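Local coordinates for protein 2-oxoglutarate dehydrogenase E3 component (Thermus thermophilus, PDB 2YQU) that probably catalyses the NAD-dependent reoxidation of dihydrolipoyl groups on the 2-oxoglutarate dehydrogenase complex, using one bound FAD per subunit, at residues Asp395-Val400 and Glu425-Ala430; Ala147-Asp150 and Val155-Thr158; Ala21-Lys26 and Ala319-Met324. All coordinates share one frame; numbering follows the deposited sequence.

Interaction 1 of 3, residues Asp395-Val400 and Glu425-Ala430; sequences DRILGV and EDLGRA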
# COMPACT_ATOMS: atom_id res chain seq x y z
N ASP A 395 6.85 -19.75 15.68
CA ASP A 395 6.88 -18.95 14.46
C ASP A 395 5.74 -17.93 14.34
O ASP A 395 5.55 -17.31 13.29
CB ASP A 395 6.91 -19.84 13.21
CG ASP A 395 7.40 -19.11 11.99
OD1 ASP A 395 6.78 -19.27 10.91
OD2 ASP A 395 8.38 -18.33 12.03
N ARG A 396 5.01 -17.72 15.43
CA ARG A 396 3.91 -16.76 15.45
C ARG A 396 4.47 -15.35 15.27
O ARG A 396 5.44 -14.97 15.93
CB ARG A 396 3.13 -16.91 16.76
CG ARG A 396 2.10 -15.83 17.05
CD ARG A 396 0.72 -16.09 16.46
NE ARG A 396 -0.25 -15.17 17.04
CZ ARG A 396 -1.01 -15.42 18.10
NH1 ARG A 396 -0.96 -16.59 18.73
NH2 ARG A 396 -1.86 -14.48 18.53
N ILE A 397 3.89 -14.57 14.36
CA ILE A 397 4.31 -13.18 14.20
C ILE A 397 3.97 -12.42 15.48
O ILE A 397 2.82 -12.44 15.93
CB ILE A 397 3.66 -12.50 12.98
CG1 ILE A 397 4.10 -13.20 11.68
CG2 ILE A 397 4.03 -11.01 12.93
CD1 ILE A 397 3.24 -12.85 10.50
N LEU A 398 4.98 -11.77 16.06
CA LEU A 398 4.80 -10.99 17.28
C LEU A 398 4.74 -9.49 17.02
O LEU A 398 4.10 -8.76 17.78
CB LEU A 398 5.94 -11.29 18.26
CG LEU A 398 6.01 -12.74 18.74
CD1 LEU A 398 7.30 -12.98 19.48
CD2 LEU A 398 4.81 -13.09 19.59
N GLY A 399 5.38 -9.04 15.95
CA GLY A 399 5.37 -7.64 15.57
C GLY A 399 5.99 -7.38 14.21
O GLY A 399 6.80 -8.17 13.74
N VAL A 400 5.60 -6.29 13.57
CA VAL A 400 6.17 -5.87 12.31
C VAL A 400 6.44 -4.36 12.36
O VAL A 400 5.63 -3.59 12.87
CB VAL A 400 5.26 -6.23 11.10
CG1 VAL A 400 5.98 -5.92 9.77
CG2 VAL A 400 4.84 -7.69 11.16
N GLU A 425 6.09 -17.81 8.42
CA GLU A 425 6.05 -18.72 7.28
C GLU A 425 4.82 -18.47 6.41
O GLU A 425 4.93 -18.40 5.20
CB GLU A 425 6.06 -20.19 7.72
CG GLU A 425 6.17 -21.17 6.55
CD GLU A 425 6.00 -22.62 6.96
OE1 GLU A 425 5.57 -23.43 6.11
OE2 GLU A 425 6.27 -22.97 8.12
N ASP A 426 3.64 -18.34 7.01
CA ASP A 426 2.42 -18.17 6.22
C ASP A 426 2.38 -16.82 5.52
O ASP A 426 1.93 -16.74 4.38
CB ASP A 426 1.17 -18.40 7.07
CG ASP A 426 0.91 -19.88 7.32
OD1 ASP A 426 0.31 -20.19 8.35
OD2 ASP A 426 1.29 -20.80 6.56
N LEU A 427 2.85 -15.77 6.18
CA LEU A 427 2.95 -14.46 5.53
C LEU A 427 3.94 -14.53 4.37
O LEU A 427 3.68 -14.00 3.30
CB LEU A 427 3.37 -13.39 6.54
CG LEU A 427 3.51 -11.95 6.02
CD1 LEU A 427 2.25 -11.49 5.32
CD2 LEU A 427 3.86 -11.04 7.18
N GLY A 428 5.06 -15.22 4.57
CA GLY A 428 6.12 -15.25 3.58
C GLY A 428 5.82 -16.13 2.39
O GLY A 428 6.36 -15.92 1.30
N ARG A 429 4.95 -17.12 2.60
CA ARG A 429 4.55 -18.06 1.56
C ARG A 429 3.38 -17.52 0.73
O ARG A 429 3.15 -17.97 -0.38
CB ARG A 429 4.11 -19.39 2.16
CG ARG A 429 5.22 -20.34 2.53
CD ARG A 429 4.68 -21.66 3.08
NE ARG A 429 5.70 -22.70 3.18
CZ ARG A 429 6.16 -23.40 2.16
NH1 ARG A 429 7.09 -24.34 2.38
NH2 ARG A 429 5.73 -23.19 0.92
N ALA A 430 2.63 -16.57 1.28
CA ALA A 430 1.48 -16.01 0.57
C ALA A 430 1.94 -15.29 -0.69
O ALA A 430 3.03 -14.71 -0.71
CB ALA A 430 0.72 -15.05 1.47
O HOH W 1 6.11 -21.85 10.60
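Asp395 receives the backbone amide of Glu425 on its carboxylate: Glu425 N lies 3.0 Å from Asp395 OD1, with an N-H...O angle of 162°. The donor comes to the syn side of that oxygen, 18° out of the carboxylate plane. The group reaches it because CG stands anti to the backbone N of Asp395 (chi1 -161°). Aspartate suits the place, being short enough to meet an amide of the helix's first turn while OD2 forms a salt bridge with Lys364. The tightly packed part lies deeper, where Ile397 and Leu427 cross at about a right angle. Ile397 CD1 rests 3.8 Å from Leu427 CD2 and is almost as near to Leu427 CB. Branched aliphatic residues fill this spot well, since Leu418 and Ala445 press on the pair from helices 407-419 and 438-449, and Leu416 of the second subunit covers Leu427. This is the dimerisation domain of the pyridine nucleotide-disulphide oxidoreductases, and the contact lays helix 424-429 against strand 397-404 of its antiparallel sheet. On the side of the partly exposed Glu425 the packing gives way to water and charge. One water donates to both Asp395 OD1 and Glu425 OE2, bridging two carboxylate oxygens that stand 4.7 Å apart and probably easing their repulsion. Replacing Asp395 by an alanine would probably leave the amide of Glu425 and the ammonium of Lys364 without their carboxylate partner and the water with one acceptor fewer. The other oxygen of Glu425 is engaged one turn along the helix: Arg429 NE bonds to Glu425 OE1 at 3.0 Å in a salt bridge, approaching on the anti side of the carboxylate, while Arg429 NH2 pairs with Glu322 of the second subunit.

Interaction 2 of 3, residues Ala147-Asp150 and Val155-Thr158; sequences AQVD and VTST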
# COMPACT_ATOMS: atom_id res chain seq x y z
N ALA A 147 5.38 26.46 29.47
CA ALA A 147 5.08 26.86 28.10
C ALA A 147 3.96 27.87 28.07
O ALA A 147 2.81 27.55 28.36
CB ALA A 147 4.72 25.64 27.26
N GLN A 148 4.30 29.12 27.75
CA GLN A 148 3.32 30.19 27.67
C GLN A 148 2.73 30.23 26.26
O GLN A 148 3.23 30.94 25.38
CB GLN A 148 3.95 31.54 28.06
CG GLN A 148 4.48 31.56 29.50
CD GLN A 148 5.28 32.80 29.84
OE1 GLN A 148 6.31 32.71 30.50
NE2 GLN A 148 4.81 33.96 29.39
N VAL A 149 1.69 29.44 26.06
CA VAL A 149 1.01 29.33 24.78
C VAL A 149 0.03 30.49 24.64
O VAL A 149 -0.91 30.61 25.43
CB VAL A 149 0.24 27.98 24.70
CG1 VAL A 149 -0.62 27.90 23.43
CG2 VAL A 149 1.22 26.83 24.76
N ASP A 150 0.26 31.33 23.64
CA ASP A 150 -0.66 32.42 23.31
C ASP A 150 -1.47 32.14 22.02
O ASP A 150 -2.17 33.01 21.53
CB ASP A 150 0.10 33.76 23.19
CG ASP A 150 1.04 33.80 22.01
OD1 ASP A 150 1.64 34.86 21.74
OD2 ASP A 150 1.23 32.80 21.28
N VAL A 155 2.33 27.99 20.01
CA VAL A 155 1.10 27.37 19.53
C VAL A 155 1.01 25.87 19.82
O VAL A 155 2.00 25.23 20.16
CB VAL A 155 0.95 27.54 18.00
CG1 VAL A 155 1.02 29.02 17.60
CG2 VAL A 155 2.01 26.73 17.23
N THR A 156 -0.20 25.34 19.66
CA THR A 156 -0.45 23.90 19.64
C THR A 156 -0.61 23.43 18.20
O THR A 156 -0.52 24.21 17.26
CB THR A 156 -1.74 23.55 20.43
OG1 THR A 156 -2.90 24.10 19.78
CG2 THR A 156 -1.72 24.17 21.81
N SER A 157 -0.88 22.13 18.04
CA SER A 157 -0.98 21.54 16.72
C SER A 157 -2.06 22.21 15.87
O SER A 157 -1.91 22.31 14.67
CB SER A 157 -1.25 20.03 16.81
OG SER A 157 -2.30 19.74 17.71
N THR A 158 -3.12 22.68 16.50
CA THR A 158 -4.23 23.29 15.76
C THR A 158 -3.79 24.50 14.94
O THR A 158 -4.16 24.63 13.77
CB THR A 158 -5.35 23.68 16.73
OG1 THR A 158 -5.91 22.50 17.32
CG2 THR A 158 -6.50 24.31 15.99
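The chain that leads from strand 139-141 towards the parallel sheet of the NAD-binding domain turns back on itself before entering edge strand 154-155, and Val149 of the incoming loop meets Val155 and Thr156 just beyond the turn. A single methyl makes the contact. Val149 CG1, anti to its backbone nitrogen (chi1 174°), lies 4.3 Å from Val155 CA and 4.2 Å from Thr156 CG2. The side chain of Val155 points away from the loop and packs on Phe163, so it is the backbone of Val155 that Val149 covers. In Thr156, OG1 sits between the backbone N and the carbonyl carbon (chi1 66°), which directs CG2 to the valine while OG1 bonds to Glu159 in the first turn of helix 157-160. A beta-branched residue with one methyl and one hydroxyl therefore serves both neighbours. Ahead of Val149, the loop bends at Gln148, the centre of an inverse gamma turn, in which Val149 N makes a weak bond to Ala147 O. Ser157, next along the chain, touches the FAD. With one methyl packed on a backbone carbon and on another methyl, and no hydrogen bond between them, 147-150 and 155-158 are joined by dispersion alone; polar bonds come from around them, from Asp150 OD2 to the amides of Glu152, Arg153 and Val154 in the turn and from the backbone of Val155 to Val256 and Val258 in the neighbouring strand.

Interaction 3 of 3, residues Ala21-Lys26 and Ala319-Met324; sequences AQLGMK and AAVEHM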
# COMPACT_ATOMS: atom_id res chain seq x y z
N ALA A 21 -26.48 1.97 16.37
CA ALA A 21 -27.68 2.05 15.53
C ALA A 21 -27.86 0.78 14.71
O ALA A 21 -28.97 0.27 14.60
CB ALA A 21 -27.61 3.27 14.62
N GLN A 22 -26.78 0.27 14.13
CA GLN A 22 -26.82 -0.97 13.36
C GLN A 22 -27.27 -2.16 14.21
O GLN A 22 -27.88 -3.09 13.70
CB GLN A 22 -25.45 -1.27 12.74
CG GLN A 22 -25.07 -0.32 11.62
CD GLN A 22 -23.71 -0.64 11.00
OE1 GLN A 22 -22.95 -1.46 11.53
NE2 GLN A 22 -23.41 -0.00 9.87
N LEU A 23 -26.97 -2.11 15.50
CA LEU A 23 -27.34 -3.18 16.43
C LEU A 23 -28.77 -3.03 16.94
O LEU A 23 -29.28 -3.91 17.63
CB LEU A 23 -26.36 -3.23 17.60
CG LEU A 23 -24.94 -3.64 17.20
CD1 LEU A 23 -23.94 -3.29 18.30
CD2 LEU A 23 -24.88 -5.12 16.87
N GLY A 24 -29.41 -1.92 16.59
CA GLY A 24 -30.81 -1.68 16.92
C GLY A 24 -31.04 -0.77 18.11
O GLY A 24 -32.16 -0.67 18.59
N MET A 25 -29.99 -0.12 18.59
CA MET A 25 -30.09 0.80 19.72
C MET A 25 -30.64 2.16 19.28
O MET A 25 -30.40 2.61 18.15
CB MET A 25 -28.71 1.00 20.37
CG MET A 25 -28.06 -0.27 20.91
SD MET A 25 -26.54 0.09 21.83
CE MET A 25 -27.26 0.50 23.40
N LYS A 26 -31.37 2.80 20.18
CA LYS A 26 -31.78 4.19 20.00
C LYS A 26 -30.67 5.03 20.60
O LYS A 26 -30.42 4.95 21.79
CB LYS A 26 -33.10 4.48 20.72
CG LYS A 26 -33.55 5.92 20.62
CD LYS A 26 -34.84 6.16 21.39
CE LYS A 26 -35.33 7.60 21.25
NZ LYS A 26 -36.23 8.01 22.39
N ALA A 319 -16.35 -2.32 19.96
CA ALA A 319 -16.32 -3.37 20.98
C ALA A 319 -17.21 -3.03 22.17
O ALA A 319 -17.84 -3.91 22.75
CB ALA A 319 -14.89 -3.62 21.46
N ALA A 320 -17.25 -1.75 22.53
CA ALA A 320 -18.04 -1.29 23.67
C ALA A 320 -19.53 -1.49 23.42
O ALA A 320 -20.23 -2.06 24.25
CB ALA A 320 -17.76 0.18 23.95
N VAL A 321 -20.00 -1.06 22.25
CA VAL A 321 -21.43 -1.13 21.94
C VAL A 321 -21.86 -2.56 21.63
O VAL A 321 -22.99 -2.95 21.93
CB VAL A 321 -21.86 -0.14 20.82
CG1 VAL A 321 -21.53 1.30 21.23
CG2 VAL A 321 -21.25 -0.48 19.48
N GLU A 322 -20.97 -3.34 21.05
CA GLU A 322 -21.23 -4.76 20.85
C GLU A 322 -21.33 -5.50 22.19
O GLU A 322 -22.10 -6.45 22.32
CB GLU A 322 -20.16 -5.37 19.94
CG GLU A 322 -20.38 -5.00 18.49
CD GLU A 322 -19.41 -5.66 17.53
OE1 GLU A 322 -19.63 -5.52 16.30
OE2 GLU A 322 -18.44 -6.32 17.98
N HIS A 323 -20.58 -5.05 23.20
CA HIS A 323 -20.67 -5.64 24.54
C HIS A 323 -21.98 -5.25 25.21
O HIS A 323 -22.61 -6.07 25.87
CB HIS A 323 -19.51 -5.20 25.42
CG HIS A 323 -19.48 -5.87 26.76
ND1 HIS A 323 -19.69 -5.19 27.94
CD2 HIS A 323 -19.32 -7.17 27.10
CE1 HIS A 323 -19.62 -6.04 28.95
NE2 HIS A 323 -19.39 -7.25 28.47
N MET A 324 -22.38 -4.00 25.04
CA MET A 324 -23.66 -3.51 25.57
C MET A 324 -24.81 -4.41 25.12
O MET A 324 -25.65 -4.82 25.92
CB MET A 324 -23.94 -2.08 25.10
CG MET A 324 -23.06 -1.03 25.72
SD MET A 324 -23.22 0.53 24.86
CE MET A 324 -21.74 1.37 25.40
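Leu23 reaches helix 310-326 with one methyl, CD1, which settles over the backbone near Val321 and Glu322. CG stands anti to the carbonyl carbon and chi2 is 164°, a common leucine shape that carries CD1 to 3.8 Å from Val321 O and 4.1 Å from Val321 CG2. It also lies 4.0 Å from Glu322 CG. Although the CA-CB bond of Glu322 points away, its aliphatic part crosses the leucine at about a right angle, and its extended chain carries the carboxylate on to a salt bridge with Arg19. A long acidic residue thus lends its methylenes to the packing and its charge to helix 11-22. That helix, first of the Rossmann-type FAD domain, ends here in a Schellman motif: Gly24, with its positive phi, turns the chain towards strand 27-31, and any side chain would be jammed against the preceding carbonyl oxygen. Past the turn, Met25 runs straight to SD (chi2 -173°) and then bends (chi3 83°), bringing CE to 4.3 Å from Met324 SD. The unbranched, flexible methionines suit this junction, where both also touch Leu4 of strand 2-7 and Tyr132.

In the fold
The three contacts sit in different parts of the subunit and none touches another. Interaction 1 belongs to the dimerisation domain, interaction 3 to the FAD domain and interaction 2 to the entrance of the NAD domain. Interactions 1 and 2 lie on opposite sides of the chain's centre, their centres 43 Å apart. Interaction 3 lies about 17 Å from interaction 1 at the nearest atoms within one chain, yet the dimer joins them: Arg429 of interaction 1 pairs with Glu322 of the second subunit, a residue of interaction 3 there. Interaction 2 comes closest to the cofactor, Ser157 touching FAD, whereas the side chain of Val321 in interaction 3 is about 12 Å from it.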